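Local coordinates for uncharacterized protein (Bacteroides eggerthii, PDB 4FTD) that is of unknown function but folds as a six-bladed beta-propeller with an immunoglobulin-like domain, and may take part in carbohydrate metabolism, at residues A[138-143]-A[430-436]; A[199-203]-A[276-280]; A[353-357]-A[412-416]. One frame throughout, in Å; residues are numbered along the deposited sequence.

Contact 1: A[138-143]-A[430-436]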
loop_
_atom_site.group_PDB
_atom_site.type_symbol
_atom_site.label_atom_id
_atom_site.label_comp_id
_atom_site.label_asym_id
_atom_site.label_seq_id
_atom_site.Cartn_x
_atom_site.Cartn_y
_atom_site.Cartn_z
ATOM N N THR A 138 -18.292 15.864 4.030
ATOM C CA THR A 138 -17.403 15.189 3.071
ATOM C C THR A 138 -17.045 13.854 3.694
ATOM O O THR A 138 -16.455 13.812 4.762
ATOM C CB THR A 138 -16.073 15.972 2.850
ATOM O OG1 THR A 138 -16.337 17.260 2.313
ATOM C CG2 THR A 138 -15.134 15.194 1.909
ATOM N N ARG A 139 -17.418 12.774 3.028
ATOM C CA ARG A 139 -17.228 11.393 3.547
ATOM C C ARG A 139 -16.383 10.520 2.652
ATOM O O ARG A 139 -16.169 9.335 2.915
ATOM C CB ARG A 139 -18.591 10.751 3.755
ATOM C CG ARG A 139 -19.415 11.520 4.747
ATOM C CD ARG A 139 -20.724 10.833 5.090
ATOM N NE ARG A 139 -21.474 11.739 5.982
ATOM C CZ ARG A 139 -22.603 11.407 6.605
ATOM N NH1 ARG A 139 -23.105 10.208 6.476
ATOM N NH2 ARG A 139 -23.240 12.283 7.352
ATOM N N CYS A 140 -15.829 11.113 1.604
ATOM C CA CYS A 140 -15.057 10.361 0.657
ATOM C C CYS A 140 -14.041 11.197 -0.092
ATOM O O CYS A 140 -14.344 12.290 -0.535
ATOM C CB CYS A 140 -15.985 9.772 -0.374
ATOM S SG CYS A 140 -15.301 8.524 -1.512
ATOM N N ALA A 141 -12.872 10.609 -0.276
ATOM C CA ALA A 141 -11.803 11.120 -1.108
ATOM C C ALA A 141 -11.139 9.931 -1.799
ATOM O O ALA A 141 -11.180 8.807 -1.304
ATOM C CB ALA A 141 -10.786 11.956 -0.259
ATOM N N SER A 142 -10.574 10.162 -2.978
ATOM C CA SER A 142 -9.919 9.145 -3.756
ATOM C C SER A 142 -8.662 9.768 -4.428
ATOM O O SER A 142 -8.532 10.973 -4.486
ATOM C CB SER A 142 -10.899 8.574 -4.791
ATOM O OG SER A 142 -10.317 7.550 -5.600
ATOM N N TYR A 143 -7.732 8.927 -4.843
ATOM C CA TYR A 143 -6.416 9.350 -5.354
ATOM C C TYR A 143 -5.961 8.419 -6.447
ATOM O O TYR A 143 -6.203 7.247 -6.367
ATOM C CB TYR A 143 -5.433 9.344 -4.208
ATOM C CG TYR A 143 -3.942 9.268 -4.538
ATOM C CD1 TYR A 143 -3.292 8.029 -4.610
ATOM C CD2 TYR A 143 -3.172 10.406 -4.655
ATOM C CE1 TYR A 143 -1.940 7.935 -4.857
ATOM C CE2 TYR A 143 -1.787 10.316 -4.871
ATOM C CZ TYR A 143 -1.199 9.069 -4.974
ATOM O OH TYR A 143 0.110 8.939 -5.210
ATOM N N CYS A 430 3.268 4.678 -3.828
ATOM C CA CYS A 430 2.553 5.830 -3.270
ATOM C C CYS A 430 1.224 5.353 -2.714
ATOM O O CYS A 430 0.450 4.752 -3.437
ATOM C CB CYS A 430 2.362 6.879 -4.338
ATOM S SG CYS A 430 3.846 7.277 -5.281
ATOM N N LEU A 431 1.014 5.548 -1.411
ATOM C CA LEU A 431 -0.155 5.069 -0.690
ATOM C C LEU A 431 -0.959 6.272 -0.207
ATOM O O LEU A 431 -0.396 7.292 0.175
ATOM C CB LEU A 431 0.261 4.181 0.496
ATOM C CG LEU A 431 1.202 3.012 0.158
ATOM C CD1 LEU A 431 1.491 2.259 1.451
ATOM C CD2 LEU A 431 0.626 2.051 -0.897
ATOM N N PHE A 432 -2.272 6.128 -0.244
ATOM C CA PHE A 432 -3.222 7.155 0.167
ATOM C C PHE A 432 -4.256 6.536 1.063
ATOM O O PHE A 432 -4.728 5.415 0.798
ATOM C CB PHE A 432 -3.893 7.706 -1.064
ATOM C CG PHE A 432 -5.101 8.608 -0.816
ATOM C CD1 PHE A 432 -6.394 8.074 -0.777
ATOM C CD2 PHE A 432 -4.942 10.022 -0.790
ATOM C CE1 PHE A 432 -7.504 8.903 -0.624
ATOM C CE2 PHE A 432 -6.043 10.849 -0.675
ATOM C CZ PHE A 432 -7.326 10.281 -0.579
ATOM N N ALA A 433 -4.635 7.281 2.082
ATOM C CA ALA A 433 -5.792 6.996 2.939
ATOM C C ALA A 433 -6.492 8.326 3.258
ATOM O O ALA A 433 -5.851 9.396 3.359
ATOM C CB ALA A 433 -5.399 6.291 4.236
ATOM N N SER A 434 -7.807 8.252 3.388
ATOM C CA SER A 434 -8.655 9.364 3.793
ATOM C C SER A 434 -9.676 8.842 4.775
ATOM O O SER A 434 -10.237 7.781 4.556
ATOM C CB SER A 434 -9.441 9.918 2.598
ATOM O OG SER A 434 -10.128 11.120 3.001
ATOM N N ARG A 435 -9.995 9.633 5.781
ATOM C CA ARG A 435 -10.969 9.264 6.771
ATOM C C ARG A 435 -11.792 10.469 7.190
ATOM O O ARG A 435 -11.255 11.564 7.480
ATOM C CB ARG A 435 -10.283 8.584 7.923
ATOM C CG ARG A 435 -11.240 8.014 8.953
ATOM C CD ARG A 435 -11.414 8.948 10.131
ATOM N NE ARG A 435 -12.245 8.391 11.174
ATOM C CZ ARG A 435 -12.581 9.027 12.289
ATOM N NH1 ARG A 435 -12.177 10.270 12.498
ATOM N NH2 ARG A 435 -13.326 8.412 13.208
ATOM N N THR A 436 -13.106 10.272 7.223
ATOM C CA THR A 436 -14.073 11.340 7.550
ATOM C C THR A 436 -13.812 12.008 8.897
ATOM O O THR A 436 -13.698 11.317 9.906
ATOM C CB THR A 436 -15.510 10.821 7.506
ATOM O OG1 THR A 436 -15.730 10.244 6.214
ATOM C CG2 THR A 436 -16.531 11.937 7.796
#
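Tyr143 and Phe432 make the largest share of this contact. Tyr143 CB sits over one face of the Phe432 ring, 3.6 Å from its centroid, in a CH-pi contact. The side chains lie alongside and run opposite ways. The rings are within 5° of parallel but displaced, with little face-on overlap and centroids 5.5 Å apart. In both residues CG lies anti to the backbone N (chi1 169° in Phe432), which lays each ring along the partner strand. The phenol end of Tyr143 runs on to Cys430, where OH is 3.2 Å from Cys430 CB. At the rim of the Phe432 ring, CZ meets Ala141 CB at 3.9 Å. Ala141 CB also touches Ser434 OG, at 3.4 Å. At the far end Thr436 OG1 rests on Arg139 CA, 3.3 Å away, while it hydrogen-bonds to Leu411 O.

The strands run antiparallel at 173°, with axes 6.7 Å apart, and share no hydrogen bond. They belong to different propeller blades: 138-143 edges the first, and 426-435 is a middle strand of the other, between 412-420 and 439-446. Asp415 joins them from next door, accepting bonds from Ser142 OG and Tyr143 N. Ala141 O is buried near the Phe432 edge without a hydrogen-bond partner. Cohesion between these two strands therefore rests on apolar and aromatic packing.

Contact 2: A[199-203]-A[276-280]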
loop_
_atom_site.group_PDB
_atom_site.type_symbol
_atom_site.label_atom_id
_atom_site.label_comp_id
_atom_site.label_asym_id
_atom_site.label_seq_id
_atom_site.Cartn_x
_atom_site.Cartn_y
_atom_site.Cartn_z
ATOM N N ASN A 199 -9.083 5.114 -13.815
ATOM C CA ASN A 199 -8.718 5.215 -15.236
ATOM C C ASN A 199 -8.717 6.636 -15.726
ATOM O O ASN A 199 -8.995 6.904 -16.871
ATOM C CB ASN A 199 -9.652 4.325 -16.122
ATOM C CG ASN A 199 -9.606 2.844 -15.748
ATOM O OD1 ASN A 199 -8.538 2.310 -15.459
ATOM N ND2 ASN A 199 -10.762 2.173 -15.764
ATOM N N GLY A 200 -8.424 7.586 -14.853
ATOM C CA GLY A 200 -8.506 8.990 -15.234
ATOM C C GLY A 200 -9.922 9.590 -15.277
ATOM O O GLY A 200 -10.073 10.731 -15.685
ATOM N N HIS A 201 -10.941 8.814 -14.903
ATOM C CA HIS A 201 -12.322 9.275 -14.881
ATOM C C HIS A 201 -12.785 9.479 -13.452
ATOM O O HIS A 201 -12.269 8.854 -12.538
ATOM C CB HIS A 201 -13.230 8.205 -15.503
ATOM C CG HIS A 201 -12.719 7.677 -16.800
ATOM N ND1 HIS A 201 -12.387 8.498 -17.859
ATOM C CD2 HIS A 201 -12.441 6.420 -17.197
ATOM C CE1 HIS A 201 -11.930 7.762 -18.854
ATOM N NE2 HIS A 201 -11.974 6.494 -18.488
ATOM N N VAL A 202 -13.806 10.308 -13.279
ATOM C CA VAL A 202 -14.446 10.482 -11.996
ATOM C C VAL A 202 -15.817 9.794 -12.003
ATOM O O VAL A 202 -16.586 9.882 -12.978
ATOM C CB VAL A 202 -14.613 11.958 -11.641
ATOM C CG1 VAL A 202 -15.300 12.088 -10.281
ATOM C CG2 VAL A 202 -13.249 12.633 -11.680
ATOM N N TYR A 203 -16.079 9.075 -10.918
ATOM C CA TYR A 203 -17.375 8.511 -10.641
ATOM C C TYR A 203 -17.883 9.074 -9.333
ATOM O O TYR A 203 -17.128 9.104 -8.373
ATOM C CB TYR A 203 -17.261 7.017 -10.437
ATOM C CG TYR A 203 -16.889 6.236 -11.681
ATOM C CD1 TYR A 203 -15.545 6.142 -12.099
ATOM C CD2 TYR A 203 -17.852 5.635 -12.444
ATOM C CE1 TYR A 203 -15.211 5.444 -13.273
ATOM C CE2 TYR A 203 -17.519 4.920 -13.570
ATOM C CZ TYR A 203 -16.198 4.824 -13.972
ATOM O OH TYR A 203 -15.865 4.180 -15.140
ATOM N N ILE A 276 -20.660 -3.040 -14.289
ATOM C CA ILE A 276 -20.299 -1.936 -15.162
ATOM C C ILE A 276 -19.375 -2.502 -16.241
ATOM O O ILE A 276 -18.554 -3.355 -15.954
ATOM C CB ILE A 276 -19.703 -0.738 -14.364
ATOM C CG1 ILE A 276 -19.425 0.451 -15.294
ATOM C CG2 ILE A 276 -18.423 -1.093 -13.694
ATOM C CD1 ILE A 276 -19.425 1.798 -14.592
ATOM N N SER A 277 -19.570 -2.059 -17.478
ATOM C CA SER A 277 -18.736 -2.424 -18.611
ATOM C C SER A 277 -18.492 -1.218 -19.497
ATOM O O SER A 277 -19.290 -0.279 -19.553
ATOM C CB SER A 277 -19.380 -3.534 -19.467
ATOM O OG SER A 277 -20.654 -3.103 -19.898
ATOM N N GLY A 278 -17.365 -1.260 -20.192
ATOM C CA GLY A 278 -16.954 -0.190 -21.085
ATOM C C GLY A 278 -16.921 1.154 -20.387
ATOM O O GLY A 278 -17.230 2.146 -20.997
ATOM N N HIS A 279 -16.582 1.186 -19.098
ATOM C CA HIS A 279 -16.452 2.393 -18.296
ATOM C C HIS A 279 -17.764 3.090 -17.910
ATOM O O HIS A 279 -17.786 3.712 -16.882
ATOM C CB HIS A 279 -15.548 3.468 -18.925
ATOM C CG HIS A 279 -14.201 2.984 -19.342
ATOM N ND1 HIS A 279 -13.974 2.458 -20.596
ATOM C CD2 HIS A 279 -13.012 2.980 -18.710
ATOM C CE1 HIS A 279 -12.699 2.144 -20.704
ATOM N NE2 HIS A 279 -12.091 2.437 -19.574
ATOM N N LYS A 280 -18.788 3.050 -18.762
ATOM C CA LYS A 280 -19.990 3.860 -18.579
ATOM C C LYS A 280 -21.281 3.113 -18.603
ATOM O O LYS A 280 -22.310 3.747 -18.422
ATOM C CB LYS A 280 -20.105 4.832 -19.759
ATOM C CG LYS A 280 -18.964 5.778 -19.928
ATOM C CD LYS A 280 -18.977 6.370 -21.314
ATOM C CE LYS A 280 -20.050 7.395 -21.482
ATOM N NZ LYS A 280 -19.944 7.966 -22.863
#
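Two hairpin ends of a beta-propeller meet here, each from a four-stranded antiparallel blade. Asn199 and Gly200 form the type I' turn between strands 190-198 and 201-207. Residues 278-280 form the turn between strands 270-277 and 281-291. Tyr203 reaches from its strand to the 278-280 turn and gives a hydrogen bond to His279 O, with OH 2.6 Å from that oxygen. The donor lies in the carbonyl plane, on a lone pair, at a C=O...donor angle of 130°. The oxygen lies at the edge of the Tyr203 ring. On the ring itself, Tyr203 CE2 packs on Ile276 CD1 at 3.8 Å, and Tyr219 meets the ring edge-to-face. A phenylalanine here would keep the ring but would probably leave His279 O without its mate and the 278-280 turn less firmly held.

His201 and His279 make an offset T-shaped pair. The edge of His201 points toward the face of His279, with planes at 82° and centroids 5.2 Å apart. The closest atoms are His201 NE2 and His279 CD2, at 3.7 Å. His201 has two further partners: ND1 bonds to Glu221 O, and Asn199 O stands over the centre of one face, 3.4 Å above the ring plane. His279 has CG anti to its carbonyl carbon (chi1 -52°), which swings the imidazole toward the 199-200 turn. There Asn199 ND2, itself bonded to Asp254 O, lies at the edge of that imidazole, 3.8 Å from His279 CD2.

Contact 3: A[353-357]-A[412-416]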
loop_
_atom_site.group_PDB
_atom_site.type_symbol
_atom_site.label_atom_id
_atom_site.label_comp_id
_atom_site.label_asym_id
_atom_site.label_seq_id
_atom_site.Cartn_x
_atom_site.Cartn_y
_atom_site.Cartn_z
ATOM N N LEU A 353 -1.073 -5.514 2.058
ATOM C CA LEU A 353 -2.470 -5.158 2.285
ATOM C C LEU A 353 -2.466 -3.726 2.822
ATOM O O LEU A 353 -1.822 -3.440 3.830
ATOM C CB LEU A 353 -3.147 -6.081 3.300
ATOM C CG LEU A 353 -4.644 -5.803 3.550
ATOM C CD1 LEU A 353 -5.431 -6.012 2.264
ATOM C CD2 LEU A 353 -5.207 -6.645 4.692
ATOM N N LEU A 354 -3.150 -2.844 2.094
ATOM C CA LEU A 354 -3.354 -1.436 2.441
ATOM C C LEU A 354 -4.770 -1.352 3.025
ATOM O O LEU A 354 -5.734 -1.843 2.400
ATOM C CB LEU A 354 -3.219 -0.552 1.205
ATOM C CG LEU A 354 -3.590 0.931 1.341
ATOM C CD1 LEU A 354 -2.745 1.648 2.385
ATOM C CD2 LEU A 354 -3.493 1.593 -0.046
ATOM N N VAL A 355 -4.886 -0.812 4.231
ATOM C CA VAL A 355 -6.197 -0.608 4.855
ATOM C C VAL A 355 -6.218 0.744 5.510
ATOM O O VAL A 355 -5.157 1.375 5.676
ATOM C CB VAL A 355 -6.546 -1.688 5.903
ATOM C CG1 VAL A 355 -6.599 -3.071 5.281
ATOM C CG2 VAL A 355 -5.597 -1.640 7.096
ATOM N N CYS A 356 -7.425 1.244 5.814
ATOM C CA CYS A 356 -7.539 2.393 6.719
ATOM C C CYS A 356 -8.411 1.993 7.871
ATOM O O CYS A 356 -9.516 1.457 7.654
ATOM C CB CYS A 356 -8.110 3.640 6.018
ATOM S SG CYS A 356 -8.044 5.134 7.027
ATOM N N THR A 357 -7.966 2.232 9.106
ATOM C CA THR A 357 -8.829 1.867 10.242
ATOM C C THR A 357 -9.844 3.030 10.427
ATOM O O THR A 357 -9.463 4.185 10.356
ATOM C CB THR A 357 -8.033 1.527 11.510
ATOM O OG1 THR A 357 -7.276 2.680 11.816
ATOM C CG2 THR A 357 -7.092 0.244 11.305
ATOM N N ALA A 412 -13.982 5.692 5.372
ATOM C CA ALA A 412 -12.544 5.743 5.076
ATOM C C ALA A 412 -12.274 5.100 3.734
ATOM O O ALA A 412 -12.976 4.163 3.344
ATOM C CB ALA A 412 -11.713 5.043 6.153
ATOM N N GLN A 413 -11.298 5.650 3.012
ATOM C CA GLN A 413 -10.912 5.189 1.698
ATOM C C GLN A 413 -9.378 4.983 1.697
ATOM O O GLN A 413 -8.623 5.567 2.493
ATOM C CB GLN A 413 -11.259 6.206 0.581
ATOM C CG GLN A 413 -12.746 6.491 0.417
ATOM C CD GLN A 413 -13.326 7.351 1.506
ATOM O OE1 GLN A 413 -12.697 8.332 1.936
ATOM N NE2 GLN A 413 -14.539 7.025 1.946
ATOM N N THR A 414 -8.961 4.101 0.811
ATOM C CA THR A 414 -7.556 3.875 0.484
ATOM C C THR A 414 -7.408 3.903 -1.029
ATOM O O THR A 414 -8.359 3.692 -1.790
ATOM C CB THR A 414 -7.012 2.538 1.017
ATOM O OG1 THR A 414 -7.762 1.459 0.452
ATOM C CG2 THR A 414 -7.041 2.506 2.534
ATOM N N ASP A 415 -6.189 4.150 -1.466
ATOM C CA ASP A 415 -5.842 4.107 -2.892
ATOM C C ASP A 415 -4.326 4.030 -2.989
ATOM O O ASP A 415 -3.635 4.301 -2.023
ATOM C CB ASP A 415 -6.332 5.360 -3.647
ATOM C CG ASP A 415 -7.750 5.224 -4.218
ATOM O OD1 ASP A 415 -8.070 4.190 -4.897
ATOM O OD2 ASP A 415 -8.533 6.198 -4.017
ATOM N N TYR A 416 -3.818 3.669 -4.155
ATOM C CA TYR A 416 -2.373 3.664 -4.339
ATOM C C TYR A 416 -2.033 3.892 -5.773
ATOM O O TYR A 416 -2.884 3.710 -6.638
ATOM C CB TYR A 416 -1.780 2.327 -3.857
ATOM C CG TYR A 416 -2.182 1.142 -4.695
ATOM C CD1 TYR A 416 -3.356 0.428 -4.424
ATOM C CD2 TYR A 416 -1.376 0.710 -5.758
ATOM C CE1 TYR A 416 -3.718 -0.659 -5.207
ATOM C CE2 TYR A 416 -1.737 -0.375 -6.539
ATOM C CZ TYR A 416 -2.900 -1.047 -6.246
ATOM O OH TYR A 416 -3.235 -2.090 -7.002
#
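Leu354 and Thr414 point at each other across the gap between two strands and meet tip to tip. Leu354 CG is 3.8 Å from Thr414 CB. One leucine branch goes further: Leu354 CD2 reaches Asp415 O at 3.4 Å and touches Tyr416 CB at 4.2 Å. Thr414 is turned with OG1 between its backbone N and carbonyl carbon (chi1 60°). That rotation hands OG1 to Ala341 O, its hydrogen-bond partner, and directs CG2 onto the opposing backbone. Thr414 CG2 lies 3.5 Å from Cys356 N and 3.6 Å from Val355 C. The methyl thus lies between the Leu354 and Cys356 side chains.

The strands lean against each other as sides of neighbouring propeller blades. Strand 350-357 belongs to one blade, and 412-420 is the edge strand of the next, the blade that 120-125 closes. Their segments run antiparallel at 155°, with axes 6.4 Å apart and no hydrogen bond between them.

Cys356 points its side chain across to Ala412. Cys356 SG stands anti to the backbone N (chi1 -172°) and is 3.8 Å from Ala412 CB. Gln413 and Asp415 face the other way: Gln413 OE1 and NE2 bond to Ala141 N and Arg139 O, and Asp415 OD1 makes a salt bridge with Lys343 NZ, which also donates to Thr414 O. A bound glycerol, probably from the crystallisation liquor, hydrogen-bonds to Asp415 OD1 and Tyr416 N.

Contacts 1 and 3 lie deep in the chain, their centres 8 Å apart, and hold the same blade. Strands 412-420 and 426-435 are neighbours in it, with a probable hydrogen bond from Gln413 N to Ser434 O. Contact 1 packs this blade on that of 138-143, contact 3 on that of 350-357. Neither has a hydrogen bond across it. Contact 1 centres on an aromatic pair, contact 3 on small and aliphatic side chains. Contact 1 is wholly buried, while contacts 2 and 3 each include partly exposed residues. Contact 2 is the most peripheral, about 23 Å from the chain centre, and touches neither. It joins turns of two other blades and adds a hydrogen bond and imidazole rings.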